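Local coordinates for aminomethyltransferase (Bartonella henselae, PDB 3GIR), which belongs to the aminomethyltransferase (T-protein) family, pairing a folate-binding-type domain with a C-terminal barrel domain, at residues M57-L63 and E244-A249; A76-S82 and R172-Q178; Q178-A183 and Y215-F221; N194-Q200 and I210-G214. All blocks are in the same frame, centred on the assembly; numbering follows the deposited sequence. Where two conformers were deposited one is given.

How the contacts relate
Contacts 1, 2 and 3 follow one mixed sheet from its edge inward: strand 243-245 in contact 1 adjoins strand 76-80 of contact 2, whose partner 173-178 runs on through Gln178 into contact 3 and its neighbour 220-225. Contact 4 lies beyond, where strand 209-211 meets a long loop. Contact 2 is the most deeply buried, with regular backbone pairing and aliphatic packing; contact 3 is also largely buried but leans on a glutamine amide and two waters. Contacts 1 and 4, both partly buried, differ: the first joins two sheets through a helix start and an aromatic pair, the second gathers carbonyls round Arg212, which also forms a salt bridge with Asp219 of contact 3.

Contact 1. Residues M57-L63 and E244-A249; sequences MPLTYPL and EWVGLA
Trp245 CB sits over one face of the Tyr61 ring, 3.6 Å from its centroid and 16° off the ring normal, a CH-pi contact. The indole continues past the phenol: its five-membered ring lies nearly parallel to the Tyr61 ring (planes 4° apart), but the two are slid so far that they barely overlap. At the edge of Tyr61, in its plane, CE2 comes 3.5 Å from Gly247 N. The phenol oxygen is linked to the other segment by a water lying 3.0 Å from Tyr61 OH and donating to Val246 O. Further along, Leu248 N donates to Pro58 O at 2.9 Å and Ala249 N to Leu59 O at 3.0 Å, so the first turn of helix 248-257, with Gly247 at its N-cap, is tied to strand 55-60 at a classic beta bulge, where Leu59 and Thr60 both face Lys48. Gly247 CA lies 3.4 Å from Pro58 O. Met57 CB is 3.5 Å from Leu248 CD1, and bends at chi2 and chi3 bring CE round to CD2 of the same leucine. In the second shell, Glu68 accepts from Tyr61 N and Gly247 N through its two carboxylate oxygens, while the Trp245 ring meets His42.

Contact 2. Residues A76-S82 and R172-Q178; sequences AGLFDIS and RVLLALQ
Strands 76-80 and 173-178 form an antiparallel pair inside the mixed sheet of the folate-binding-type domain, their axes 4.7 Å apart at closest approach and 167° between directions. Gly77 with Gln178 and Phe79 with Ala176 are hydrogen-bonded pairs, each closed by two N-H...O bonds; Gly77 N to Gln178 O, for example, spans 2.8 Å. Past the regular pairing, Ile81 N still reaches Leu174 O, but an Asx turn alters the pattern: Asp80 OD1 accepts from Ser82 N and, through its syn lone pair, from Ser82 OG at 2.6 Å. That hydroxyl oxygen in turn accepts from Leu174 N at 3.1 Å, standing in for a backbone carbonyl. Ile81 holds CG1 between its backbone N and carbonyl carbon (chi1 56°), which brings CD1 to 3.6 Å from Leu174 CD2 and 3.9 Å from Ala176 CB. Phe79 turns its ring edge to Ala176 O. Strands 243-245 and 220-225 flank the pair within the sheet; helix 227-238 packs on Leu78 and Val173, and helix 248-257 on Phe79 and Ile81.

Contact 3. Residues Q178-A183 and Y215-F221; sequences QGPQAA and YTGEDGF
Gln178 OE1 accepts from two donors: Thr216 OG1 at 2.7 Å, in the amide carbonyl plane and on a lone pair, and a water, also at 2.7 Å, that donates its other proton to Glu218 O. The bend of Gln178 at chi2 (-79°) folds the amide back over Gly220, whose CA is 3.6 Å from NE2. From there Gln178 NE2 donates to Phe221 O at 3.1 Å; the acceptor lies close to the amide plane, yet the donor stands well above the plane of the Phe221 carbonyl. Ser213 O is a further acceptor of NE2. With no side chain on Gly220, the Gln178 amide can lie directly against its CA; the backbone angles there (phi 164°) also suit glycine. Thr216 OG1 also accepts from Glu218 N, closing an ST turn.

On the backbone, Gly179 N gives Asp219 O a nearly straight bond of 2.9 Å (174° at the hydrogen), just beyond the antiparallel pairing of Gln178 with Gly220. A type I turn from Gly179 to Ala182 then leads into helix 182-188. A second water accepts from Ala183 N and lies 2.9 Å from Asp219 OD2, and Phe221 CE2 packs 3.7 Å from Ala183 CA. Asp219 pairs with Arg212, and Glu218 with Arg73 and Arg389. With both ends of its amide engaged, the buried Gln178 has its flip state fixed: the oxygen faces the hydroxyl and the nitrogen the carbonyls.

Contact 4. Residues N194-Q200 and I210-G214; sequences NELLFMQ and ITRSG
Arg212 NH1 donates to Leu196 O at 3.0 Å, an acceptor tilted 22° from the guanidinium plane, and weakly to Asn194 O, which lies in that plane at its edge. Extended from CG to NE, the arginine chain runs alongside residues 196-197, with CD 3.4 Å from Leu196 O and CB 3.5 Å from Leu197 O. The other terminal nitrogen, NH2, is held by a salt bridge to Asp219 and by a water that accepts from it at 2.9 Å and donates to Asn194 OD1. Asn194 ND2 is satisfied by Ala183 O, at the start of helix 182-188.

The backbone of Arg212 is gripped as well: its N donates to Gln200 O and its O accepts from Met199 N, each at 2.9 Å, with both donors nearly in line with the C=O bonds. These bonds fasten a type II turn, Leu197 to Gln200, to the chain at Arg212, which follows on from strand 209-211, next to strand 220-225 of the mixed sheet. Within the turn Gln200 N reaches Leu197 O, while Gln200 OE1 accepts from Leu197 N, the donor standing above the amide plane. Thr211 OG1 and Ser213 OG share a hydrogen bond within the 210-214 segment. Leu196 CD1 meets Ile210 CG2 across the contact; within the 194-200 segment Met199 CG lies over the centre of a face of the Phe198 ring, which also stacks with Tyr390. Phe391 adds a cation-pi contact to Arg212.

Contact 1. Residues M57-L63 and E244-A249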
loop_
_atom_site.group_PDB
_atom_site.type_symbol
_atom_site.label_atom_id
_atom_site.label_comp_id
_atom_site.label_asym_id
_atom_site.label_seq_id
_atom_site.Cartn_x
_atom_site.Cartn_y
_atom_site.Cartn_z
ATOM N N MET A 57 -15.670 -1.214 -6.941
ATOM C CA MET A 57 -14.640 -0.169 -7.209
ATOM C C MET A 57 -14.546 0.160 -8.681
ATOM O O MET A 57 -14.743 -0.751 -9.512
ATOM C CB MET A 57 -13.269 -0.616 -6.706
ATOM C CG MET A 57 -13.165 -0.871 -5.226
ATOM S SD MET A 57 -13.436 0.606 -4.244
ATOM C CE MET A 57 -11.846 1.478 -4.498
ATOM N N PRO A 58 -14.171 1.379 -9.022
ATOM C CA PRO A 58 -13.941 1.694 -10.424
ATOM C C PRO A 58 -12.624 1.075 -10.856
ATOM O O PRO A 58 -11.537 1.453 -10.374
ATOM C CB PRO A 58 -13.956 3.253 -10.429
ATOM C CG PRO A 58 -13.630 3.654 -8.998
ATOM C CD PRO A 58 -14.073 2.567 -8.151
ATOM N N LEU A 59 -12.684 0.094 -11.757
ATOM C CA LEU A 59 -11.439 -0.536 -12.270
ATOM C C LEU A 59 -10.745 0.292 -13.337
ATOM O O LEU A 59 -9.511 0.309 -13.423
ATOM C CB LEU A 59 -11.738 -1.925 -12.876
ATOM C CG LEU A 59 -12.440 -2.877 -11.908
ATOM C CD1 LEU A 59 -12.594 -4.291 -12.579
ATOM C CD2 LEU A 59 -11.773 -3.001 -10.499
ATOM N N THR A 60 -11.546 0.958 -14.173
ATOM C CA THR A 60 -11.029 1.802 -15.227
ATOM C C THR A 60 -12.107 2.788 -15.638
ATOM O O THR A 60 -13.263 2.630 -15.224
ATOM C CB THR A 60 -10.498 0.967 -16.395
ATOM O OG1 THR A 60 -9.866 1.808 -17.377
ATOM C CG2 THR A 60 -11.589 0.139 -17.043
ATOM N N TYR A 61 -11.644 3.839 -16.306
ATOM C CA TYR A 61 -12.492 4.899 -16.829
ATOM C C TYR A 61 -12.347 4.918 -18.342
ATOM O O TYR A 61 -11.547 4.171 -18.938
ATOM C CB TYR A 61 -12.094 6.195 -16.191
ATOM C CG TYR A 61 -12.360 6.247 -14.708
ATOM C CD1 TYR A 61 -13.522 6.803 -14.184
ATOM C CD2 TYR A 61 -11.410 5.768 -13.831
ATOM C CE1 TYR A 61 -13.700 6.913 -12.819
ATOM C CE2 TYR A 61 -11.595 5.845 -12.467
ATOM C CZ TYR A 61 -12.712 6.447 -11.959
ATOM O OH TYR A 61 -12.874 6.492 -10.575
ATOM N N PRO A 62 -13.138 5.753 -19.014
ATOM C CA PRO A 62 -12.965 5.795 -20.483
ATOM C C PRO A 62 -11.564 6.144 -20.958
ATOM O O PRO A 62 -11.131 5.616 -22.014
ATOM C CB PRO A 62 -14.047 6.800 -20.920
ATOM C CG PRO A 62 -15.064 6.663 -19.851
ATOM C CD PRO A 62 -14.274 6.548 -18.552
ATOM N N LEU A 63 -10.792 6.886 -20.161
ATOM C CA LEU A 63 -9.410 7.173 -20.524
ATOM C C LEU A 63 -8.599 5.858 -20.715
ATOM O O LEU A 63 -7.846 5.716 -21.700
ATOM C CB LEU A 63 -8.747 8.049 -19.474
ATOM C CG LEU A 63 -7.322 8.480 -19.673
ATOM C CD1 LEU A 63 -7.168 9.173 -21.068
ATOM C CD2 LEU A 63 -6.831 9.355 -18.498
ATOM N N GLU A 244 -7.078 13.743 -13.727
ATOM C CA GLU A 244 -8.076 12.770 -14.163
ATOM C C GLU A 244 -8.262 11.735 -13.098
ATOM O O GLU A 244 -7.326 11.420 -12.369
ATOM C CB GLU A 244 -7.641 12.083 -15.447
ATOM C CG GLU A 244 -7.364 13.031 -16.644
ATOM C CD GLU A 244 -8.637 13.658 -17.257
ATOM O OE1 GLU A 244 -9.769 13.288 -16.924
ATOM O OE2 GLU A 244 -8.516 14.582 -18.103
ATOM N N TRP A 245 -9.430 11.117 -13.066
ATOM C CA TRP A 245 -9.639 9.918 -12.254
ATOM C C TRP A 245 -8.827 8.722 -12.813
ATOM O O TRP A 245 -8.675 8.566 -14.048
ATOM C CB TRP A 245 -11.070 9.459 -12.342
ATOM C CG TRP A 245 -12.111 10.176 -11.550
ATOM C CD1 TRP A 245 -13.202 10.804 -12.106
ATOM C CD2 TRP A 245 -12.248 10.297 -10.132
ATOM N NE1 TRP A 245 -13.992 11.308 -11.131
ATOM C CE2 TRP A 245 -13.445 11.015 -9.895
ATOM C CE3 TRP A 245 -11.498 9.890 -9.045
ATOM C CZ2 TRP A 245 -13.914 11.300 -8.607
ATOM C CZ3 TRP A 245 -11.931 10.198 -7.786
ATOM C CH2 TRP A 245 -13.150 10.909 -7.564
ATOM N N VAL A 246 -8.227 7.973 -11.870
ATOM C CA VAL A 246 -7.464 6.782 -12.179
ATOM C C VAL A 246 -8.156 5.598 -11.462
ATOM O O VAL A 246 -8.442 5.667 -10.266
ATOM C CB VAL A 246 -6.032 6.992 -11.777
ATOM C CG1 VAL A 246 -5.199 5.748 -12.132
ATOM C CG2 VAL A 246 -5.502 8.195 -12.522
ATOM N N GLY A 247 -8.357 4.500 -12.164
ATOM C CA GLY A 247 -9.005 3.302 -11.662
ATOM C C GLY A 247 -8.065 2.329 -10.999
ATOM O O GLY A 247 -6.844 2.510 -10.997
ATOM N N LEU A 248 -8.641 1.305 -10.395
ATOM C CA LEU A 248 -7.836 0.317 -9.659
ATOM C C LEU A 248 -6.850 -0.423 -10.524
ATOM O O LEU A 248 -5.781 -0.834 -10.014
ATOM C CB LEU A 248 -8.785 -0.692 -8.979
ATOM C CG LEU A 248 -9.374 -0.250 -7.631
ATOM C CD1 LEU A 248 -9.900 -1.552 -6.988
ATOM C CD2 LEU A 248 -8.612 0.720 -6.554
ATOM N N ALA A 249 -7.162 -0.651 -11.819
ATOM C CA ALA A 249 -6.219 -1.357 -12.704
ATOM C C ALA A 249 -4.911 -0.592 -12.844
ATOM O O ALA A 249 -3.837 -1.166 -12.652
ATOM C CB ALA A 249 -6.837 -1.792 -14.043
HETATM O O HOH W 1 -10.665 6.238 -8.600
#

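Contact 2. Residues A76-S82 and R172-Q178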
loop_
_atom_site.group_PDB
_atom_site.type_symbol
_atom_site.label_atom_id
_atom_site.label_comp_id
_atom_site.label_asym_id
_atom_site.label_seq_id
_atom_site.Cartn_x
_atom_site.Cartn_y
_atom_site.Cartn_z
ATOM N N ALA A 76 -1.321 14.573 -12.916
ATOM C CA ALA A 76 -1.828 14.301 -11.572
ATOM C C ALA A 76 -3.052 13.384 -11.713
ATOM O O ALA A 76 -3.981 13.658 -12.475
ATOM C CB ALA A 76 -2.216 15.596 -10.876
ATOM N N GLY A 77 -3.001 12.245 -11.035
ATOM C CA GLY A 77 -4.097 11.298 -11.027
ATOM C C GLY A 77 -4.813 11.363 -9.696
ATOM O O GLY A 77 -4.203 11.501 -8.652
ATOM N N LEU A 78 -6.122 11.295 -9.761
ATOM C CA LEU A 78 -6.997 11.309 -8.591
ATOM C C LEU A 78 -7.580 9.896 -8.433
ATOM O O LEU A 78 -8.180 9.319 -9.346
ATOM C CB LEU A 78 -8.157 12.319 -8.773
ATOM C CG LEU A 78 -9.021 12.542 -7.518
ATOM C CD1 LEU A 78 -8.219 13.167 -6.324
ATOM C CD2 LEU A 78 -10.274 13.442 -7.942
ATOM N N PHE A 79 -7.396 9.334 -7.252
ATOM C CA PHE A 79 -7.808 7.983 -6.920
ATOM C C PHE A 79 -8.769 8.033 -5.741
ATOM O O PHE A 79 -8.450 8.593 -4.698
ATOM C CB PHE A 79 -6.616 7.102 -6.496
ATOM C CG PHE A 79 -5.473 7.016 -7.472
ATOM C CD1 PHE A 79 -5.191 5.826 -8.127
ATOM C CD2 PHE A 79 -4.644 8.115 -7.682
ATOM C CE1 PHE A 79 -4.111 5.742 -9.008
ATOM C CE2 PHE A 79 -3.613 8.014 -8.595
ATOM C CZ PHE A 79 -3.369 6.836 -9.255
ATOM N N ASP A 80 -9.945 7.416 -5.909
ATOM C CA ASP A 80 -10.838 7.258 -4.802
ATOM C C ASP A 80 -10.470 5.976 -4.067
ATOM O O ASP A 80 -10.695 4.849 -4.549
ATOM C CB ASP A 80 -12.314 7.203 -5.262
ATOM C CG ASP A 80 -13.264 7.213 -4.098
ATOM O OD1 ASP A 80 -12.817 7.052 -2.922
ATOM O OD2 ASP A 80 -14.504 7.324 -4.347
ATOM N N ILE A 81 -9.891 6.131 -2.871
ATOM C CA ILE A 81 -9.423 5.052 -2.044
ATOM C C ILE A 81 -10.203 5.020 -0.712
ATOM O O ILE A 81 -9.701 4.627 0.329
ATOM C CB ILE A 81 -7.864 5.049 -1.887
ATOM C CG1 ILE A 81 -7.390 6.355 -1.351
ATOM C CG2 ILE A 81 -7.225 4.739 -3.270
ATOM C CD1 ILE A 81 -5.878 6.266 -0.973
ATOM N N SER A 82 -11.503 5.329 -0.806
ATOM C CA SER A 82 -12.389 5.414 0.340
ATOM C C SER A 82 -12.724 4.050 0.905
ATOM O O SER A 82 -13.424 3.972 1.908
ATOM C CB SER A 82 -13.693 6.152 -0.005
ATOM O OG SER A 82 -13.417 7.492 -0.385
ATOM N N ARG A 172 -14.836 8.100 6.702
ATOM C CA ARG A 172 -14.183 9.085 5.866
ATOM C C ARG A 172 -14.180 8.727 4.425
ATOM O O ARG A 172 -14.236 7.545 4.038
ATOM C CB ARG A 172 -12.692 9.175 6.274
ATOM C CG ARG A 172 -12.389 9.666 7.669
ATOM C CD ARG A 172 -12.648 11.088 7.865
ATOM N NE ARG A 172 -12.303 11.565 9.208
ATOM C CZ ARG A 172 -13.124 11.604 10.250
ATOM N NH1 ARG A 172 -14.351 11.140 10.157
ATOM N NH2 ARG A 172 -12.734 12.097 11.430
ATOM N N VAL A 173 -14.073 9.750 3.582
ATOM C CA VAL A 173 -13.601 9.578 2.198
ATOM C C VAL A 173 -12.122 9.763 2.235
ATOM O O VAL A 173 -11.611 10.590 2.971
ATOM C CB VAL A 173 -14.307 10.554 1.232
ATOM C CG1 VAL A 173 -13.495 10.821 -0.057
ATOM C CG2 VAL A 173 -15.680 10.014 0.926
ATOM N N LEU A 174 -11.413 8.992 1.420
ATOM C CA LEU A 174 -9.990 9.083 1.274
ATOM C C LEU A 174 -9.696 9.174 -0.220
ATOM O O LEU A 174 -10.126 8.306 -1.018
ATOM C CB LEU A 174 -9.254 7.850 1.851
ATOM C CG LEU A 174 -7.698 7.956 1.926
ATOM C CD1 LEU A 174 -7.176 9.029 2.845
ATOM C CD2 LEU A 174 -7.216 6.554 2.367
ATOM N N LEU A 175 -8.981 10.221 -0.619
ATOM C CA LEU A 175 -8.593 10.487 -2.014
ATOM C C LEU A 175 -7.089 10.513 -2.066
ATOM O O LEU A 175 -6.485 11.098 -1.215
ATOM C CB LEU A 175 -9.130 11.817 -2.537
ATOM C CG LEU A 175 -10.633 12.006 -2.435
ATOM C CD1 LEU A 175 -11.041 13.451 -2.787
ATOM C CD2 LEU A 175 -11.283 11.058 -3.375
ATOM N N ALA A 176 -6.476 9.932 -3.080
ATOM C CA ALA A 176 -5.070 10.125 -3.349
ATOM C C ALA A 176 -4.925 11.000 -4.585
ATOM O O ALA A 176 -5.599 10.827 -5.549
ATOM C CB ALA A 176 -4.410 8.752 -3.617
ATOM N N LEU A 177 -3.981 11.951 -4.513
ATOM C CA LEU A 177 -3.698 12.889 -5.635
ATOM C C LEU A 177 -2.213 12.702 -5.867
ATOM O O LEU A 177 -1.383 13.097 -5.052
ATOM C CB LEU A 177 -3.977 14.326 -5.269
ATOM C CG LEU A 177 -3.686 15.335 -6.367
ATOM C CD1 LEU A 177 -4.726 15.211 -7.506
ATOM C CD2 LEU A 177 -3.770 16.741 -5.730
ATOM N N GLN A 178 -1.831 12.118 -7.001
ATOM C CA GLN A 178 -0.481 11.576 -7.225
ATOM C C GLN A 178 0.069 11.993 -8.573
ATOM O O GLN A 178 -0.634 12.045 -9.556
ATOM C CB GLN A 178 -0.482 10.054 -7.194
ATOM C CG GLN A 178 -1.052 9.482 -5.941
ATOM C CD GLN A 178 -0.052 9.508 -4.782
ATOM O OE1 GLN A 178 1.067 8.936 -4.885
ATOM N NE2 GLN A 178 -0.508 10.038 -3.620
HETATM O O HOH W 2 -15.770 5.370 2.763
#

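Contact 3. Residues Q178-A183 and Y215-F221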
loop_
_atom_site.group_PDB
_atom_site.type_symbol
_atom_site.label_atom_id
_atom_site.label_comp_id
_atom_site.label_asym_id
_atom_site.label_seq_id
_atom_site.Cartn_x
_atom_site.Cartn_y
_atom_site.Cartn_z
ATOM N N GLN A 178 -1.831 12.118 -7.001
ATOM C CA GLN A 178 -0.481 11.576 -7.225
ATOM C C GLN A 178 0.069 11.993 -8.573
ATOM O O GLN A 178 -0.634 12.045 -9.556
ATOM C CB GLN A 178 -0.482 10.054 -7.194
ATOM C CG GLN A 178 -1.052 9.482 -5.941
ATOM C CD GLN A 178 -0.052 9.508 -4.782
ATOM O OE1 GLN A 178 1.067 8.936 -4.885
ATOM N NE2 GLN A 178 -0.508 10.038 -3.620
ATOM N N GLY A 179 1.381 12.283 -8.619
ATOM C CA GLY A 179 2.059 12.639 -9.839
ATOM C C GLY A 179 2.914 13.919 -9.702
ATOM O O GLY A 179 2.832 14.644 -8.700
ATOM N N PRO A 180 3.652 14.223 -10.765
ATOM C CA PRO A 180 4.518 15.390 -10.713
ATOM C C PRO A 180 3.839 16.700 -10.651
ATOM O O PRO A 180 4.495 17.668 -10.198
ATOM C CB PRO A 180 5.357 15.249 -11.989
ATOM C CG PRO A 180 4.463 14.439 -12.908
ATOM C CD PRO A 180 3.872 13.439 -11.974
ATOM N N GLN A 181 2.563 16.763 -11.010
ATOM C CA GLN A 181 1.802 17.985 -10.885
ATOM C C GLN A 181 0.886 18.039 -9.674
ATOM O O GLN A 181 0.137 18.980 -9.460
ATOM C CB GLN A 181 1.115 18.329 -12.164
ATOM C CG GLN A 181 2.035 18.505 -13.363
ATOM C CD GLN A 181 1.286 18.771 -14.652
ATOM O OE1 GLN A 181 0.274 18.163 -14.989
ATOM N NE2 GLN A 181 1.812 19.745 -15.422
ATOM N N ALA A 182 0.909 16.980 -8.870
ATOM C CA ALA A 182 -0.012 16.907 -7.752
ATOM C C ALA A 182 0.128 18.079 -6.771
ATOM O O ALA A 182 -0.874 18.613 -6.310
ATOM C CB ALA A 182 0.141 15.547 -6.989
ATOM N N ALA A 183 1.365 18.426 -6.408
ATOM C CA ALA A 183 1.654 19.521 -5.480
ATOM C C ALA A 183 1.163 20.849 -6.007
ATOM O O ALA A 183 0.573 21.615 -5.258
ATOM C CB ALA A 183 3.166 19.566 -5.133
ATOM N N TYR A 215 0.908 5.499 -3.158
ATOM C CA TYR A 215 1.123 4.146 -3.573
ATOM C C TYR A 215 1.550 4.052 -5.024
ATOM O O TYR A 215 1.240 3.079 -5.749
ATOM C CB TYR A 215 -0.209 3.377 -3.340
ATOM C CG TYR A 215 -0.172 1.909 -3.270
ATOM C CD1 TYR A 215 0.741 1.231 -2.496
ATOM C CD2 TYR A 215 -1.154 1.177 -3.892
ATOM C CE1 TYR A 215 0.682 -0.132 -2.340
ATOM C CE2 TYR A 215 -1.208 -0.226 -3.748
ATOM C CZ TYR A 215 -0.297 -0.851 -2.998
ATOM O OH TYR A 215 -0.454 -2.244 -2.897
ATOM N N THR A 216 2.325 5.046 -5.495
ATOM C CA THR A 216 2.618 5.219 -6.907
ATOM C C THR A 216 4.129 5.255 -7.225
ATOM O O THR A 216 4.534 5.070 -8.358
ATOM C CB THR A 216 1.928 6.470 -7.503
ATOM O OG1 THR A 216 2.474 7.646 -6.861
ATOM C CG2 THR A 216 0.317 6.377 -7.427
ATOM N N GLY A 217 4.929 5.618 -6.248
ATOM C CA GLY A 217 6.363 5.945 -6.478
ATOM C C GLY A 217 6.571 7.357 -7.018
ATOM O O GLY A 217 7.717 7.761 -7.245
ATOM N N GLU A 218 5.497 8.126 -7.154
ATOM C CA GLU A 218 5.551 9.548 -7.495
ATOM C C GLU A 218 5.450 10.398 -6.251
ATOM O O GLU A 218 5.169 9.928 -5.159
ATOM C CB GLU A 218 4.450 9.912 -8.480
ATOM C CG GLU A 218 4.434 9.147 -9.780
ATOM C CD GLU A 218 5.622 9.450 -10.646
ATOM O OE1 GLU A 218 6.133 10.594 -10.598
ATOM O OE2 GLU A 218 6.097 8.529 -11.379
ATOM N N ASP A 219 5.657 11.725 -6.405
ATOM C CA ASP A 219 5.181 12.668 -5.392
ATOM C C ASP A 219 3.665 12.558 -5.324
ATOM O O ASP A 219 3.060 12.081 -6.240
ATOM C CB ASP A 219 5.656 14.114 -5.734
ATOM C CG ASP A 219 5.374 15.111 -4.622
ATOM O OD1 ASP A 219 5.189 14.714 -3.491
ATOM O OD2 ASP A 219 5.306 16.315 -4.922
ATOM N N GLY A 220 3.054 12.998 -4.218
ATOM C CA GLY A 220 1.617 12.888 -4.089
ATOM C C GLY A 220 1.178 13.070 -2.671
ATOM O O GLY A 220 1.991 13.108 -1.730
ATOM N N PHE A 221 -0.146 13.074 -2.530
ATOM C CA PHE A 221 -0.820 13.347 -1.319
ATOM C C PHE A 221 -1.957 12.383 -1.128
ATOM O O PHE A 221 -2.495 11.882 -2.118
ATOM C CB PHE A 221 -1.345 14.806 -1.236
ATOM C CG PHE A 221 -0.251 15.826 -1.366
ATOM C CD1 PHE A 221 0.351 16.356 -0.234
ATOM C CD2 PHE A 221 0.202 16.175 -2.619
ATOM C CE1 PHE A 221 1.366 17.293 -0.401
ATOM C CE2 PHE A 221 1.257 17.051 -2.740
ATOM C CZ PHE A 221 1.793 17.577 -1.651
HETATM O O HOH W 3 3.301 9.217 -3.481
HETATM O O HOH W 4 3.710 16.827 -7.244
#

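Contact 4. Residues N194-Q200 and I210-G214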
loop_
_atom_site.group_PDB
_atom_site.type_symbol
_atom_site.label_atom_id
_atom_site.label_comp_id
_atom_site.label_asym_id
_atom_site.label_seq_id
_atom_site.Cartn_x
_atom_site.Cartn_y
_atom_site.Cartn_z
ATOM N N ASN A 194 1.778 21.589 0.741
ATOM C CA ASN A 194 3.018 21.707 0.044
ATOM C C ASN A 194 4.241 21.848 0.970
ATOM O O ASN A 194 5.359 21.518 0.560
ATOM C CB ASN A 194 2.958 22.854 -0.944
ATOM C CG ASN A 194 2.591 22.440 -2.314
ATOM O OD1 ASN A 194 3.463 22.217 -3.139
ATOM N ND2 ASN A 194 1.284 22.372 -2.601
ATOM N N GLU A 195 3.996 22.250 2.215
ATOM C CA GLU A 195 5.025 22.359 3.270
ATOM C C GLU A 195 5.445 21.030 3.888
ATOM O O GLU A 195 6.497 20.949 4.551
ATOM C CB GLU A 195 4.538 23.346 4.377
ATOM N N LEU A 196 4.666 19.949 3.659
ATOM C CA LEU A 196 5.029 18.662 4.174
ATOM C C LEU A 196 6.268 18.105 3.457
ATOM O O LEU A 196 6.460 18.310 2.253
ATOM C CB LEU A 196 3.837 17.680 3.937
ATOM C CG LEU A 196 2.566 17.992 4.711
ATOM C CD1 LEU A 196 1.374 17.096 4.189
ATOM C CD2 LEU A 196 2.798 17.816 6.248
ATOM N N LEU A 197 7.047 17.346 4.167
ATOM C CA LEU A 197 8.047 16.503 3.590
ATOM C C LEU A 197 7.389 15.136 3.260
ATOM O O LEU A 197 6.303 14.835 3.768
ATOM C CB LEU A 197 9.250 16.311 4.537
ATOM C CG LEU A 197 9.867 17.612 4.991
ATOM C CD1 LEU A 197 11.104 17.287 5.867
ATOM C CD2 LEU A 197 10.211 18.447 3.795
ATOM N N PHE A 198 8.019 14.348 2.419
ATOM C CA PHE A 198 7.614 12.935 2.260
ATOM C C PHE A 198 7.450 12.224 3.565
ATOM O O PHE A 198 8.300 12.296 4.451
ATOM C CB PHE A 198 8.628 12.195 1.384
ATOM C CG PHE A 198 8.257 10.777 1.075
ATOM C CD1 PHE A 198 7.084 10.512 0.402
ATOM C CD2 PHE A 198 9.112 9.718 1.353
ATOM C CE1 PHE A 198 6.730 9.250 0.119
ATOM C CE2 PHE A 198 8.784 8.422 1.012
ATOM C CZ PHE A 198 7.572 8.170 0.414
ATOM N N MET A 199 6.334 11.493 3.663
ATOM C CA MET A 199 5.904 10.752 4.843
ATOM C C MET A 199 5.658 11.586 6.110
ATOM O O MET A 199 5.990 11.168 7.224
ATOM C CB MET A 199 6.813 9.543 5.095
ATOM C CG MET A 199 6.852 8.531 4.015
ATOM S SD MET A 199 5.289 7.691 3.894
ATOM C CE MET A 199 5.482 6.545 5.266
ATOM N N GLN A 200 5.207 12.814 5.899
ATOM C CA GLN A 200 4.642 13.666 6.945
ATOM C C GLN A 200 3.163 13.848 6.714
ATOM O O GLN A 200 2.719 13.743 5.570
ATOM C CB GLN A 200 5.258 15.013 6.975
ATOM C CG GLN A 200 6.682 14.941 7.462
ATOM C CD GLN A 200 7.366 16.316 7.615
ATOM O OE1 GLN A 200 6.900 17.370 7.142
ATOM N NE2 GLN A 200 8.524 16.268 8.231
ATOM N N ILE A 210 -4.180 15.183 6.031
ATOM C CA ILE A 210 -3.479 15.180 4.772
ATOM C C ILE A 210 -2.083 14.675 5.014
ATOM O O ILE A 210 -1.401 15.139 5.953
ATOM C CB ILE A 210 -3.412 16.583 4.133
ATOM C CG1 ILE A 210 -4.860 17.033 3.815
ATOM C CG2 ILE A 210 -2.476 16.627 2.901
ATOM C CD1 ILE A 210 -4.948 18.454 3.144
ATOM N N THR A 211 -1.648 13.761 4.155
ATOM C CA THR A 211 -0.291 13.213 4.195
ATOM C C THR A 211 0.375 13.364 2.824
ATOM O O THR A 211 -0.309 13.387 1.791
ATOM C CB THR A 211 -0.223 11.732 4.636
ATOM O OG1 THR A 211 -0.956 10.930 3.670
ATOM C CG2 THR A 211 -0.764 11.471 6.085
ATOM N N ARG A 212 1.696 13.535 2.822
ATOM C CA ARG A 212 2.467 13.532 1.593
ATOM C C ARG A 212 3.016 12.118 1.440
ATOM O O ARG A 212 4.060 11.748 1.956
ATOM C CB ARG A 212 3.565 14.612 1.609
ATOM C CG ARG A 212 4.209 14.799 0.269
ATOM C CD ARG A 212 5.070 16.082 0.162
ATOM N NE ARG A 212 5.209 16.538 -1.158
ATOM C CZ ARG A 212 5.421 17.807 -1.493
ATOM N NH1 ARG A 212 5.488 18.734 -0.548
ATOM N NH2 ARG A 212 5.499 18.149 -2.728
ATOM N N SER A 213 2.212 11.262 0.843
ATOM C CA SER A 213 2.530 9.839 0.724
ATOM C C SER A 213 1.651 9.289 -0.426
ATOM O O SER A 213 0.876 10.043 -1.033
ATOM C CB SER A 213 2.120 9.130 2.019
ATOM O OG SER A 213 0.681 9.120 2.193
ATOM N N GLY A 214 1.788 7.991 -0.698
ATOM C CA GLY A 214 0.872 7.381 -1.681
ATOM C C GLY A 214 1.311 5.971 -1.999
ATOM O O GLY A 214 2.057 5.341 -1.214
HETATM O O HOH W 5 6.107 21.022 -2.938
#